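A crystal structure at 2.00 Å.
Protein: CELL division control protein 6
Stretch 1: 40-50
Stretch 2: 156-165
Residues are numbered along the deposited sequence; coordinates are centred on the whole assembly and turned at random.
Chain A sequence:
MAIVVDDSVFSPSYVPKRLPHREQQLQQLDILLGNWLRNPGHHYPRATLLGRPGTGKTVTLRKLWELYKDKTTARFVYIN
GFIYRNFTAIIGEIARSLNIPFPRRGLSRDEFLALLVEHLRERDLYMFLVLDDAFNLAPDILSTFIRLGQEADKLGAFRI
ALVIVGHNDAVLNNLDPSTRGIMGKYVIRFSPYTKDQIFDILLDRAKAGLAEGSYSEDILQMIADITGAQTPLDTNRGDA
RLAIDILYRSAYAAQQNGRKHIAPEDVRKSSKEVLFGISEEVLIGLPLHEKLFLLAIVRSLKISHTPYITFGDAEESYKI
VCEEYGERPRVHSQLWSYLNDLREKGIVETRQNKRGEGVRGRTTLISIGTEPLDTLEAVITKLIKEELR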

# COMPACT_ATOMS: atom_id res chain seq x y z
N PRO A 40 23.04 23.49 1.78
CA PRO A 40 23.15 22.86 0.49
C PRO A 40 24.32 23.26 -0.38
O PRO A 40 24.82 24.39 -0.32
CB PRO A 40 21.88 23.30 -0.27
CG PRO A 40 21.45 24.56 0.44
CD PRO A 40 21.80 24.32 1.89
N GLY A 41 24.67 22.36 -1.27
CA GLY A 41 25.61 22.63 -2.34
C GLY A 41 27.02 22.11 -2.14
O GLY A 41 27.81 22.29 -3.07
N HIS A 42 27.33 21.38 -1.08
CA HIS A 42 28.71 20.89 -0.89
C HIS A 42 28.91 19.45 -1.32
O HIS A 42 30.06 18.99 -1.38
CB HIS A 42 29.10 21.05 0.59
CG HIS A 42 28.89 22.48 1.00
ND1 HIS A 42 29.75 23.46 0.52
CD2 HIS A 42 28.00 23.11 1.78
CE1 HIS A 42 29.38 24.64 1.00
NE2 HIS A 42 28.32 24.45 1.76
N HIS A 43 27.84 18.69 -1.59
CA HIS A 43 27.97 17.36 -2.19
C HIS A 43 26.62 17.02 -2.83
O HIS A 43 25.71 17.85 -2.73
CB HIS A 43 28.30 16.31 -1.12
CG HIS A 43 27.15 15.68 -0.38
ND1 HIS A 43 26.52 16.27 0.68
CD2 HIS A 43 26.51 14.48 -0.59
CE1 HIS A 43 25.54 15.50 1.16
NE2 HIS A 43 25.53 14.42 0.38
N TYR A 44 26.54 15.97 -3.62
CA TYR A 44 25.34 15.60 -4.34
C TYR A 44 24.64 14.43 -3.65
O TYR A 44 25.05 13.29 -3.83
CB TYR A 44 25.77 15.17 -5.74
CG TYR A 44 24.72 14.60 -6.65
CD1 TYR A 44 25.13 13.75 -7.69
CD2 TYR A 44 23.36 14.86 -6.51
CE1 TYR A 44 24.21 13.19 -8.56
CE2 TYR A 44 22.45 14.31 -7.38
CZ TYR A 44 22.87 13.48 -8.39
OH TYR A 44 21.95 12.92 -9.26
N PRO A 45 23.59 14.72 -2.91
CA PRO A 45 22.83 13.67 -2.24
C PRO A 45 21.91 12.97 -3.22
O PRO A 45 21.23 13.64 -4.00
CB PRO A 45 22.04 14.39 -1.17
CG PRO A 45 22.42 15.83 -1.24
CD PRO A 45 23.06 16.05 -2.55
N ARG A 46 21.90 11.63 -3.23
CA ARG A 46 20.94 10.92 -4.05
C ARG A 46 20.53 9.61 -3.37
O ARG A 46 21.34 9.08 -2.59
CB ARG A 46 21.30 10.78 -5.50
CG ARG A 46 22.62 10.24 -5.97
CD ARG A 46 23.86 10.96 -5.42
NE ARG A 46 25.03 10.33 -5.97
CZ ARG A 46 26.30 10.43 -5.67
NH1 ARG A 46 26.70 11.23 -4.69
NH2 ARG A 46 27.13 9.69 -6.39
N ALA A 47 19.23 9.27 -3.44
CA ALA A 47 18.74 8.00 -2.90
C ALA A 47 17.73 7.39 -3.89
O ALA A 47 17.09 8.10 -4.66
CB ALA A 47 18.00 8.22 -1.59
N THR A 48 17.49 6.09 -3.77
CA THR A 48 16.49 5.37 -4.54
C THR A 48 15.59 4.66 -3.54
O THR A 48 16.17 4.07 -2.62
CB THR A 48 17.12 4.31 -5.48
OG1 THR A 48 17.97 4.97 -6.41
CG2 THR A 48 16.06 3.57 -6.26
N LEU A 49 14.29 4.89 -3.61
CA LEU A 49 13.35 4.26 -2.70
C LEU A 49 12.67 3.10 -3.44
O LEU A 49 12.16 3.33 -4.56
CB LEU A 49 12.27 5.27 -2.26
CG LEU A 49 12.74 6.64 -1.72
CD1 LEU A 49 11.54 7.39 -1.15
CD2 LEU A 49 13.86 6.56 -0.68
N LEU A 50 12.71 1.88 -2.89
CA LEU A 50 12.16 0.74 -3.65
C LEU A 50 11.19 -0.03 -2.77
O LEU A 50 11.42 -0.32 -1.59
CB LEU A 50 13.27 -0.23 -4.09
CG LEU A 50 14.37 0.32 -4.99
CD1 LEU A 50 15.46 -0.74 -5.27
CD2 LEU A 50 13.78 0.80 -6.32
N GLY A 156 27.60 25.61 -10.47
CA GLY A 156 28.13 26.55 -9.50
C GLY A 156 28.25 25.98 -8.10
O GLY A 156 28.92 26.53 -7.22
N ALA A 157 27.52 24.88 -7.86
CA ALA A 157 27.55 24.20 -6.57
C ALA A 157 26.89 22.84 -6.76
O ALA A 157 26.45 22.57 -7.89
CB ALA A 157 26.79 24.99 -5.51
N PHE A 158 26.82 22.00 -5.73
CA PHE A 158 26.02 20.75 -5.98
C PHE A 158 24.59 21.22 -5.70
O PHE A 158 24.13 21.15 -4.55
CB PHE A 158 26.54 19.67 -5.04
CG PHE A 158 27.81 19.05 -5.55
CD1 PHE A 158 29.01 19.32 -4.93
CD2 PHE A 158 27.78 18.19 -6.64
CE1 PHE A 158 30.20 18.75 -5.39
CE2 PHE A 158 28.96 17.63 -7.09
CZ PHE A 158 30.16 17.91 -6.47
N ARG A 159 23.93 21.73 -6.76
CA ARG A 159 22.64 22.37 -6.53
C ARG A 159 21.46 21.44 -6.49
O ARG A 159 20.33 21.94 -6.43
CB ARG A 159 22.47 23.52 -7.56
CG ARG A 159 23.36 24.73 -7.24
CD ARG A 159 23.13 25.88 -8.28
NE ARG A 159 24.03 27.00 -7.98
CZ ARG A 159 23.89 27.84 -6.97
NH1 ARG A 159 22.88 27.73 -6.11
NH2 ARG A 159 24.71 28.85 -6.71
N ILE A 160 21.64 20.15 -6.73
CA ILE A 160 20.53 19.23 -6.85
C ILE A 160 20.69 18.03 -5.90
O ILE A 160 21.78 17.46 -5.84
CB ILE A 160 20.41 18.67 -8.28
CG1 ILE A 160 20.11 19.77 -9.30
CG2 ILE A 160 19.29 17.63 -8.40
CD1 ILE A 160 20.16 19.26 -10.74
N ALA A 161 19.64 17.74 -5.15
CA ALA A 161 19.56 16.50 -4.36
C ALA A 161 18.44 15.69 -5.03
O ALA A 161 17.38 16.27 -5.36
CB ALA A 161 19.23 16.78 -2.93
N LEU A 162 18.71 14.44 -5.36
CA LEU A 162 17.79 13.70 -6.22
C LEU A 162 17.32 12.41 -5.57
O LEU A 162 18.13 11.57 -5.11
CB LEU A 162 18.51 13.36 -7.54
CG LEU A 162 17.69 12.43 -8.45
CD1 LEU A 162 16.43 13.12 -8.98
CD2 LEU A 162 18.57 11.92 -9.59
N VAL A 163 16.00 12.27 -5.43
CA VAL A 163 15.45 10.99 -4.98
C VAL A 163 14.64 10.41 -6.15
O VAL A 163 13.78 11.12 -6.72
CB VAL A 163 14.53 11.14 -3.75
CG1 VAL A 163 13.84 9.81 -3.39
CG2 VAL A 163 15.36 11.55 -2.54
N ILE A 164 14.86 9.13 -6.47
CA ILE A 164 14.06 8.44 -7.47
C ILE A 164 13.38 7.21 -6.82
O ILE A 164 13.82 6.70 -5.78
CB ILE A 164 14.85 7.95 -8.68
CG1 ILE A 164 15.74 6.77 -8.31
CG2 ILE A 164 15.68 9.08 -9.28
CD1 ILE A 164 16.48 6.18 -9.51
N VAL A 165 12.18 6.93 -7.32
CA VAL A 165 11.32 5.95 -6.70
C VAL A 165 10.88 4.85 -7.66
O VAL A 165 10.52 5.12 -8.80
CB VAL A 165 10.06 6.64 -6.13
CG1 VAL A 165 9.16 5.61 -5.43
CG2 VAL A 165 10.36 7.76 -5.14

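What joins the two strands? Strand 46-50 runs parallel to strand 160-165, their directions only 17° apart, and the backbone supplies the hydrogen bonds. L162 takes part through both its polar backbone atoms: its N donates to P45 O at 3.0 Å, and its O accepts from A47 N at 3.0 Å. I164 repeats the pattern two residues on, with I164 N to A47 O at 3.1 Å and L49 N to I164 O at 2.9 Å. Each strand thus bonds through alternate residues, as a parallel ladder requires. The carbonyls also receive CA-H...O contacts: A161 CA lies 3.3 Å from P45 O, R46 CA 3.1 Å from L162 O, V163 CA 3.3 Å from A47 O and T48 CA 3.2 Å from I164 O. These oxygens therefore meet a CA-H as well as an amide.

How does the contact continue before the strands begin? A separate hydrogen bond, F158 N to G41 O at 2.9 Å with an angle of 167°, ties the two loops together. The same two residues meet again where G41 CA approaches F158 O at 3.0 Å in a nearly straight CA-H...O contact. Glycine suits this place twice over: its positive phi would jam a side chain against the preceding carbonyl, and a CB here would lie a tight 3.3 Å from A157 CB. F158, with the largest covered area of any residue in the contact, points toward the first stretch. One face of its ring lies under Y44 N, while its CD2 packs 3.7 Å from Y44 CB.

Which side chains fill the two faces of the sheet? A47, L49, V163 and V165 share one face, where L49 CG reaches V163 CG1 at 3.7 Å and L49 CD1 reaches V165 CG2 at 4.2 Å. The small methyl of A47 makes only a looser contact, its CB 4.4 Å from V163 CG2. R46, T48, L162 and I164 start toward the other face. Just ahead of the first strand, P45 CG packs 3.7 Å from A161 CB; having no amide hydrogen, P45 joins the ladder through its carbonyl. In all, 758 Å² of surface is buried between the stretches, both sides summed.

How are the polar side chains satisfied? R46 starts on the sheet, but its end leads away, and its NH1 donates to Y44 O at 2.8 Å, a bond within the first stretch; its NE finds a partner elsewhere in the structure. Y44 lays the edge of its ring near L162, with CE2 4.1 Å from L162 CB, and its hydroxyl is also hydrogen-bonded elsewhere. This lets a tyrosine bring both an apolar ring and a satisfied polar end into a buried site. T48 is the exception: its OG1 sits 3.4 Å from I164 CG1 and has no hydrogen-bonding partner anywhere in the model, although the T48 side chain still fills space beside the isoleucine.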